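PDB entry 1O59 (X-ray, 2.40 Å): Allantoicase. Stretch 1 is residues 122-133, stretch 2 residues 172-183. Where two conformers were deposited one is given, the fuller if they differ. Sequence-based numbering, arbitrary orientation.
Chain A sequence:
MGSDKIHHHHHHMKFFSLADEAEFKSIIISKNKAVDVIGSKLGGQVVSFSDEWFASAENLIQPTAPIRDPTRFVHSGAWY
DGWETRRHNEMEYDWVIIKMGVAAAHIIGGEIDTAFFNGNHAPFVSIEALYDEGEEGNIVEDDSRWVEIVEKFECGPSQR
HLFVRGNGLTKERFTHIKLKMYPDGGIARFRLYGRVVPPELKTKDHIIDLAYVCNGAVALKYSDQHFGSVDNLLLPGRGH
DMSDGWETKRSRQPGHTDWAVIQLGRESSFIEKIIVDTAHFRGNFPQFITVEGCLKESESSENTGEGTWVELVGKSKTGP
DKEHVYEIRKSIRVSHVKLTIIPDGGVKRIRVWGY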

ATOM      1  N   ALA A 122      -6.815 -19.615 -10.281  1.00 59.22           N
ATOM      2  CA  ALA A 122      -5.481 -19.747 -10.892  1.00 58.95           C
ATOM      3  C   ALA A 122      -4.726 -20.944 -10.285  1.00 58.65           C
ATOM      4  O   ALA A 122      -4.529 -20.956  -9.062  1.00 59.03           O
ATOM      5  N   PRO A 123      -4.324 -21.934 -11.098  1.00 57.63           N
ATOM      6  CA  PRO A 123      -3.553 -23.072 -10.594  1.00 57.41           C
ATOM      7  C   PRO A 123      -2.125 -22.729 -10.238  1.00 56.81           C
ATOM      8  O   PRO A 123      -1.571 -23.309  -9.307  1.00 56.77           O
ATOM      9  N   PHE A 124      -1.522 -21.838 -11.013  1.00 56.16           N
ATOM     10  CA  PHE A 124      -0.149 -21.450 -10.817  1.00 55.92           C
ATOM     11  C   PHE A 124      -0.015 -20.006 -11.263  1.00 56.55           C
ATOM     12  O   PHE A 124      -0.658 -19.566 -12.210  1.00 56.09           O
ATOM     13  N   VAL A 125       0.862 -19.291 -10.572  1.00 57.20           N
ATOM     14  CA  VAL A 125       1.132 -17.904 -10.836  1.00 57.51           C
ATOM     15  C   VAL A 125       2.652 -17.746 -10.890  1.00 57.70           C
ATOM     16  O   VAL A 125       3.397 -18.452 -10.189  1.00 57.49           O
ATOM     17  N   SER A 126       3.115 -16.863 -11.767  1.00 57.87           N
ATOM     18  CA  SER A 126       4.468 -16.324 -11.663  1.00 57.99           C
ATOM     19  C   SER A 126       4.381 -14.791 -11.856  1.00 58.16           C
ATOM     20  O   SER A 126       3.367 -14.260 -12.344  1.00 56.68           O
ATOM     21  N   ILE A 127       5.434 -14.102 -11.404  1.00 58.62           N
ATOM     22  CA  ILE A 127       5.532 -12.662 -11.535  1.00 58.72           C
ATOM     23  C   ILE A 127       6.860 -12.233 -12.137  1.00 58.50           C
ATOM     24  O   ILE A 127       7.934 -12.712 -11.757  1.00 58.01           O
ATOM     25  N   GLU A 128       6.746 -11.320 -13.101  1.00 59.34           N
ATOM     26  CA  GLU A 128       7.881 -10.660 -13.756  1.00 59.00           C
ATOM     27  C   GLU A 128       7.749  -9.165 -13.568  1.00 58.40           C
ATOM     28  O   GLU A 128       6.667  -8.655 -13.206  1.00 57.43           O
ATOM     29  N   ALA A 129       8.862  -8.464 -13.775  1.00 58.33           N
ATOM     30  CA  ALA A 129       8.885  -7.007 -13.649  1.00 58.08           C
ATOM     31  C   ALA A 129       9.787  -6.383 -14.684  1.00 57.99           C
ATOM     32  O   ALA A 129      10.652  -7.029 -15.246  1.00 56.41           O
ATOM     33  N   LEU A 130       9.548  -5.112 -14.958  1.00 58.95           N
ATOM     34  CA  LEU A 130      10.505  -4.329 -15.722  1.00 59.73           C
ATOM     35  C   LEU A 130      10.652  -2.870 -15.270  1.00 60.32           C
ATOM     36  O   LEU A 130       9.828  -2.313 -14.534  1.00 60.27           O
ATOM     37  N   TYR A 131      11.734  -2.282 -15.745  1.00 61.03           N
ATOM     38  CA  TYR A 131      12.080  -0.913 -15.481  1.00 62.42           C
ATOM     39  C   TYR A 131      11.964  -0.099 -16.771  1.00 64.03           C
ATOM     40  O   TYR A 131      12.727  -0.306 -17.717  1.00 63.87           O
ATOM     41  N   ASP A 132      11.014   0.833 -16.783  1.00 66.41           N
ATOM     42  CA  ASP A 132      10.793   1.713 -17.920  1.00 68.24           C
ATOM     43  C   ASP A 132      10.899   3.178 -17.508  1.00 70.24           C
ATOM     44  O   ASP A 132      10.427   3.580 -16.455  1.00 70.33           O
ATOM     45  N   GLU A 133      11.553   3.964 -18.351  1.00 72.99           N
ATOM     46  CA  GLU A 133      11.827   5.371 -18.072  1.00 75.16           C
ATOM     47  C   GLU A 133      10.749   6.280 -18.674  1.00 75.86           C
ATOM     48  O   GLU A 133       9.898   6.783 -17.944  1.00 76.36           O
ATOM     49  N   GLU A 172      17.507  -5.009  -8.329  1.00 64.52           N
ATOM     50  CA  GLU A 172      17.243  -3.968  -9.318  1.00 63.96           C
ATOM     51  C   GLU A 172      15.933  -3.271  -8.942  1.00 63.10           C
ATOM     52  O   GLU A 172      15.165  -3.771  -8.141  1.00 62.36           O
ATOM     53  N   ARG A 173      15.669  -2.093  -9.481  1.00 62.42           N
ATOM     54  CA  ARG A 173      14.374  -1.475  -9.243  1.00 62.27           C
ATOM     55  C   ARG A 173      13.547  -1.600 -10.487  1.00 60.86           C
ATOM     56  O   ARG A 173      14.087  -1.767 -11.572  1.00 60.60           O
ATOM     57  N   PHE A 174      12.228  -1.535 -10.307  1.00 59.87           N
ATOM     58  CA  PHE A 174      11.253  -1.746 -11.379  1.00 58.70           C
ATOM     59  C   PHE A 174      10.101  -0.738 -11.298  1.00 58.25           C
ATOM     60  O   PHE A 174       9.898  -0.112 -10.259  1.00 57.10           O
ATOM     61  N   THR A 175       9.360  -0.625 -12.407  1.00 57.95           N
ATOM     62  CA  THR A 175       8.249   0.330 -12.586  1.00 58.02           C
ATOM     63  C   THR A 175       6.921  -0.319 -12.979  1.00 58.32           C
ATOM     64  O   THR A 175       5.871   0.291 -12.820  1.00 59.51           O
ATOM     65  N   HIS A 176       6.995  -1.516 -13.556  1.00 58.35           N
ATOM     66  CA  HIS A 176       5.864  -2.256 -14.104  1.00 57.84           C
ATOM     67  C   HIS A 176       5.937  -3.733 -13.661  1.00 57.66           C
ATOM     68  O   HIS A 176       7.012  -4.294 -13.552  1.00 56.88           O
ATOM     69  N   ILE A 177       4.771  -4.347 -13.466  1.00 57.72           N
ATOM     70  CA  ILE A 177       4.654  -5.737 -13.037  1.00 57.75           C
ATOM     71  C   ILE A 177       3.826  -6.513 -14.041  1.00 57.43           C
ATOM     72  O   ILE A 177       2.848  -5.994 -14.567  1.00 56.75           O
ATOM     73  N   LYS A 178       4.243  -7.751 -14.291  1.00 57.70           N
ATOM     74  CA  LYS A 178       3.483  -8.713 -15.096  1.00 57.09           C
ATOM     75  C   LYS A 178       3.104  -9.899 -14.228  1.00 58.12           C
ATOM     76  O   LYS A 178       3.958 -10.600 -13.662  1.00 58.10           O
ATOM     77  N   LEU A 179       1.805 -10.126 -14.139  1.00 58.92           N
ATOM     78  CA  LEU A 179       1.273 -11.294 -13.464  1.00 59.23           C
ATOM     79  C   LEU A 179       0.920 -12.321 -14.517  1.00 58.20           C
ATOM     80  O   LEU A 179       0.231 -12.019 -15.477  1.00 57.70           O
ATOM     81  N   LYS A 180       1.421 -13.533 -14.340  1.00 58.20           N
ATOM     82  CA  LYS A 180       1.122 -14.637 -15.241  1.00 57.35           C
ATOM     83  C   LYS A 180       0.316 -15.688 -14.472  1.00 57.06           C
ATOM     84  O   LYS A 180       0.695 -16.082 -13.383  1.00 57.82           O
HETATM   85  N   MSE A 181      -0.791 -16.131 -15.054  1.00 56.56           N
HETATM   86  CA  MSE A 181      -1.633 -17.219 -14.535  1.00 55.13           C
HETATM   87  C   MSE A 181      -1.640 -18.374 -15.548  1.00 55.03           C
HETATM   88  O   MSE A 181      -2.006 -18.184 -16.726  1.00 54.21           O
ATOM     89  N   TYR A 182      -1.252 -19.554 -15.084  1.00 54.60           N
ATOM     90  CA  TYR A 182      -1.100 -20.711 -15.943  1.00 55.34           C
ATOM     91  C   TYR A 182      -2.217 -21.742 -15.729  1.00 55.74           C
ATOM     92  O   TYR A 182      -2.248 -22.374 -14.656  1.00 56.48           O
ATOM     93  N   PRO A 183      -3.101 -21.966 -16.713  1.00 55.29           N
ATOM     94  CA  PRO A 183      -3.120 -21.310 -18.023  1.00 55.44           C
ATOM     95  C   PRO A 183      -4.219 -20.258 -18.145  1.00 55.77           C
ATOM     96  O   PRO A 183      -4.196 -19.449 -19.072  1.00 55.64           O
TER

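One face of the antiparallel strand pair is apolar and carries Val125, Ile127, Ala129, Ile177, Leu179 and Met181. At its centre, Ile127 (chi1 m) sets CG2 3.6 Å from CG2 of Ile177 (m, m). Leu179 (t, p) brings CD1 to 3.6 Å from CG1 of Val125 (t). Ala129 is small, and its CB sits over the ring face of Phe174 (m), 3.5 Å from CG of that ring, in a CH-pi contact. Ala129 CB also lies 3.7 Å from CD1 of Ile177. Further along, the selenomethionine Met181 places SE 3.5 Å from CB of Ala122.

Side chains alternate between two faces, as in any beta strand, and the other face is largely polar. Glu128 (m, t) bridges two lysines: OE1 forms a salt bridge with NZ of Lys178 at 3.1 Å, and OE2 one with NZ of Lys180 at 2.7 Å. Ser126 (p) accepts a hydrogen bond at OG from OH of Tyr182 (m), 2.6 Å away. The edge of the Tyr182 ring faces Ser126 OG.

Near the other end, Leu130 (p, p) rests CD1 4.0 Å from ND1 of His176 (m). Thr175 (p) points toward stretch 1, and its OG1 accepts a hydrogen bond from Asp132 N at 2.9 Å. At the exposed margin, CE1 of Tyr131 (t) lies over one face of the Arg173 guanidinium.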

ATOM      1  CB  ALA A 122      -4.685 -18.497 -10.625  1.00 59.49           C
ATOM      2  CB  PRO A 123      -3.552 -24.061 -11.773  1.00 57.14           C
ATOM      3  CG  PRO A 123      -4.511 -23.530 -12.734  1.00 57.76           C
ATOM      4  CD  PRO A 123      -4.603 -22.068 -12.542  1.00 57.61           C
ATOM      5  CB  PHE A 124       0.830 -22.282 -11.632  1.00 55.58           C
ATOM      6  CG  PHE A 124       0.880 -23.744 -11.269  1.00 54.85           C
ATOM      7  CD1 PHE A 124       0.087 -24.661 -11.938  1.00 56.48           C
ATOM      8  CD2 PHE A 124       1.755 -24.207 -10.307  1.00 54.01           C
ATOM      9  CE1 PHE A 124       0.140 -26.027 -11.638  1.00 55.28           C
ATOM     10  CE2 PHE A 124       1.813 -25.548  -9.986  1.00 54.63           C
ATOM     11  CZ  PHE A 124       1.012 -26.467 -10.651  1.00 55.59           C
ATOM     12  CB  VAL A 125       0.500 -17.038  -9.712  1.00 57.95           C
ATOM     13  CG1 VAL A 125       1.189 -15.732  -9.558  1.00 59.60           C
ATOM     14  CG2 VAL A 125      -1.021 -16.790  -9.963  1.00 57.98           C
ATOM     15  CB  SER A 126       5.469 -17.027 -12.613  1.00 57.84           C
ATOM     16  OG  SER A 126       5.301 -16.695 -13.983  1.00 56.81           O
ATOM     17  CB  ILE A 127       5.314 -11.980 -10.183  1.00 59.08           C
ATOM     18  CG1 ILE A 127       4.049 -12.530  -9.497  1.00 59.53           C
ATOM     19  CG2 ILE A 127       5.162 -10.456 -10.373  1.00 60.52           C
ATOM     20  CD1 ILE A 127       3.929 -12.147  -8.013  1.00 59.69           C
ATOM     21  CB  GLU A 128       7.892 -10.976 -15.233  1.00 58.96           C
ATOM     22  CG  GLU A 128       7.753 -12.465 -15.540  1.00 60.42           C
ATOM     23  CD  GLU A 128       7.959 -12.816 -17.011  1.00 60.80           C
ATOM     24  OE1 GLU A 128       7.919 -11.923 -17.873  1.00 64.06           O
ATOM     25  OE2 GLU A 128       8.141 -14.014 -17.318  1.00 65.09           O
ATOM     26  CB  ALA A 129       9.321  -6.591 -12.251  1.00 58.46           C
ATOM     27  CB  LEU A 130      10.225  -4.436 -17.236  1.00 60.05           C
ATOM     28  CG  LEU A 130       9.088  -3.737 -18.008  1.00 59.89           C
ATOM     29  CD1 LEU A 130       9.173  -2.183 -18.014  1.00 60.22           C
ATOM     30  CD2 LEU A 130       9.126  -4.267 -19.449  1.00 59.29           C
ATOM     31  CB  TYR A 131      13.512  -0.818 -14.962  1.00 61.74           C
ATOM     32  CG  TYR A 131      13.854   0.580 -14.594  1.00 60.91           C
ATOM     33  CD1 TYR A 131      13.351   1.126 -13.433  1.00 61.38           C
ATOM     34  CD2 TYR A 131      14.646   1.376 -15.413  1.00 61.15           C
ATOM     35  CE1 TYR A 131      13.623   2.422 -13.075  1.00 61.27           C
ATOM     36  CE2 TYR A 131      14.936   2.686 -15.057  1.00 61.34           C
ATOM     37  CZ  TYR A 131      14.408   3.197 -13.880  1.00 61.07           C
ATOM     38  OH  TYR A 131      14.657   4.474 -13.457  1.00 61.78           O
ATOM     39  CB  ASP A 132       9.442   1.413 -18.530  1.00 68.35           C
ATOM     40  CG  ASP A 132       9.070   2.367 -19.614  1.00 67.87           C
ATOM     41  OD1 ASP A 132       9.879   2.573 -20.541  1.00 64.65           O
ATOM     42  OD2 ASP A 132       7.965   2.957 -19.610  1.00 69.89           O
ATOM     43  CB  GLU A 133      13.211   5.720 -18.609  1.00 75.58           C
ATOM     44  CG  GLU A 133      14.362   5.058 -17.855  1.00 76.92           C
ATOM     45  CD  GLU A 133      15.310   6.082 -17.240  1.00 79.27           C
ATOM     46  OE1 GLU A 133      15.007   6.626 -16.147  1.00 78.93           O
ATOM     47  OE2 GLU A 133      16.362   6.349 -17.873  1.00 79.71           O
ATOM     48  CB  GLU A 172      17.153  -4.592 -10.728  1.00 64.15           C
ATOM     49  CG  GLU A 172      18.178  -5.683 -11.098  0.65 64.76           C
ATOM     50  CD  GLU A 172      17.531  -6.877 -11.836  0.65 65.37           C
ATOM     51  OE1 GLU A 172      17.976  -7.254 -12.954  0.65 65.09           O
ATOM     52  OE2 GLU A 172      16.552  -7.450 -11.298  0.65 67.39           O
ATOM     53  CB  ARG A 173      14.485  -0.018  -8.785  1.00 62.38           C
ATOM     54  CG  ARG A 173      14.917   0.993  -9.832  1.00 63.09           C
ATOM     55  CD  ARG A 173      15.376   2.296  -9.193  1.00 65.16           C
ATOM     56  NE  ARG A 173      15.863   3.331 -10.099  1.00 66.61           N
ATOM     57  CZ  ARG A 173      17.048   3.313 -10.694  1.00 71.83           C
ATOM     58  NH1 ARG A 173      17.888   2.288 -10.528  1.00 74.81           N
ATOM     59  NH2 ARG A 173      17.402   4.321 -11.487  1.00 73.23           N
ATOM     60  CB  PHE A 174      10.695  -3.170 -11.292  1.00 58.39           C
ATOM     61  CG  PHE A 174      11.747  -4.237 -11.379  1.00 57.61           C
ATOM     62  CD1 PHE A 174      12.307  -4.563 -12.592  1.00 57.12           C
ATOM     63  CD2 PHE A 174      12.208  -4.890 -10.246  1.00 57.76           C
ATOM     64  CE1 PHE A 174      13.277  -5.526 -12.686  1.00 56.05           C
ATOM     65  CE2 PHE A 174      13.191  -5.866 -10.358  1.00 55.25           C
ATOM     66  CZ  PHE A 174      13.703  -6.177 -11.575  1.00 56.05           C
ATOM     67  CB  THR A 175       8.569   1.313 -13.725  1.00 57.50           C
ATOM     68  OG1 THR A 175       8.781   0.567 -14.928  1.00 59.06           O
ATOM     69  CG2 THR A 175       9.882   2.095 -13.521  1.00 55.65           C
ATOM     70  CB  HIS A 176       5.917  -2.249 -15.631  1.00 57.73           C
ATOM     71  CG  HIS A 176       5.579  -0.934 -16.255  1.00 57.18           C
ATOM     72  ND1 HIS A 176       6.446   0.137 -16.250  1.00 54.50           N
ATOM     73  CD2 HIS A 176       4.483  -0.533 -16.945  1.00 55.93           C
ATOM     74  CE1 HIS A 176       5.892   1.147 -16.893  1.00 56.31           C
ATOM     75  NE2 HIS A 176       4.701   0.766 -17.327  1.00 56.53           N
ATOM     76  CB  ILE A 177       3.972  -5.791 -11.618  1.00 58.11           C
ATOM     77  CG1 ILE A 177       4.845  -5.045 -10.578  1.00 57.42           C
ATOM     78  CG2 ILE A 177       3.661  -7.247 -11.196  1.00 57.98           C
ATOM     79  CD1 ILE A 177       6.247  -5.528 -10.504  1.00 56.42           C
ATOM     80  CB  LYS A 178       4.282  -9.222 -16.310  1.00 56.84           C
ATOM     81  CG  LYS A 178       3.393  -9.755 -17.443  1.00 56.19           C
ATOM     82  CD  LYS A 178       4.056 -10.772 -18.351  1.00 55.23           C
ATOM     83  CE  LYS A 178       5.266 -10.236 -19.044  1.00 53.38           C
ATOM     84  NZ  LYS A 178       5.828 -11.173 -20.030  1.00 49.14           N
ATOM     85  CB  LEU A 179       0.043 -10.885 -12.658  1.00 59.57           C
ATOM     86  CG  LEU A 179      -0.849 -11.982 -12.077  1.00 60.72           C
ATOM     87  CD1 LEU A 179      -0.154 -12.743 -10.985  1.00 60.08           C
ATOM     88  CD2 LEU A 179      -2.121 -11.289 -11.572  1.00 61.43           C
ATOM     89  CB  LYS A 180       2.417 -15.276 -15.755  1.00 57.62           C
ATOM     90  CG  LYS A 180       3.371 -14.384 -16.546  1.00 56.74           C
ATOM     91  CD  LYS A 180       4.381 -15.293 -17.296  1.00 58.47           C
ATOM     92  CE  LYS A 180       5.235 -14.529 -18.323  1.00 60.00           C
ATOM     93  NZ  LYS A 180       6.389 -15.353 -18.886  1.00 57.89           N
HETATM   94  CB  MSE A 181      -3.059 -16.667 -14.347  1.00 55.70           C
HETATM   95  CG  MSE A 181      -4.187 -17.700 -14.220  1.00 55.13           C
HETATM   96 SE   MSE A 181      -5.841 -16.879 -13.514  0.50 49.09          SE
HETATM   97  CE  MSE A 181      -6.181 -15.746 -14.869  1.00 50.17           C
ATOM     98  CB  TYR A 182       0.226 -21.419 -15.655  1.00 55.33           C
ATOM     99  CG  TYR A 182       1.488 -20.576 -15.745  1.00 55.64           C
ATOM    100  CD1 TYR A 182       1.879 -19.745 -14.690  1.00 54.93           C
ATOM    101  CD2 TYR A 182       2.335 -20.680 -16.850  1.00 55.56           C
ATOM    102  CE1 TYR A 182       3.059 -19.018 -14.745  1.00 55.72           C
ATOM    103  CE2 TYR A 182       3.517 -19.950 -16.923  1.00 55.64           C
ATOM    104  CZ  TYR A 182       3.882 -19.129 -15.871  1.00 56.36           C
ATOM    105  OH  TYR A 182       5.054 -18.410 -15.954  1.00 57.02           O
ATOM    106  CB  PRO A 183      -3.421 -22.461 -18.964  1.00 55.31           C
ATOM    107  CG  PRO A 183      -4.324 -23.302 -18.164  1.00 55.67           C
ATOM    108  CD  PRO A 183      -3.826 -23.243 -16.742  1.00 55.19           C
TER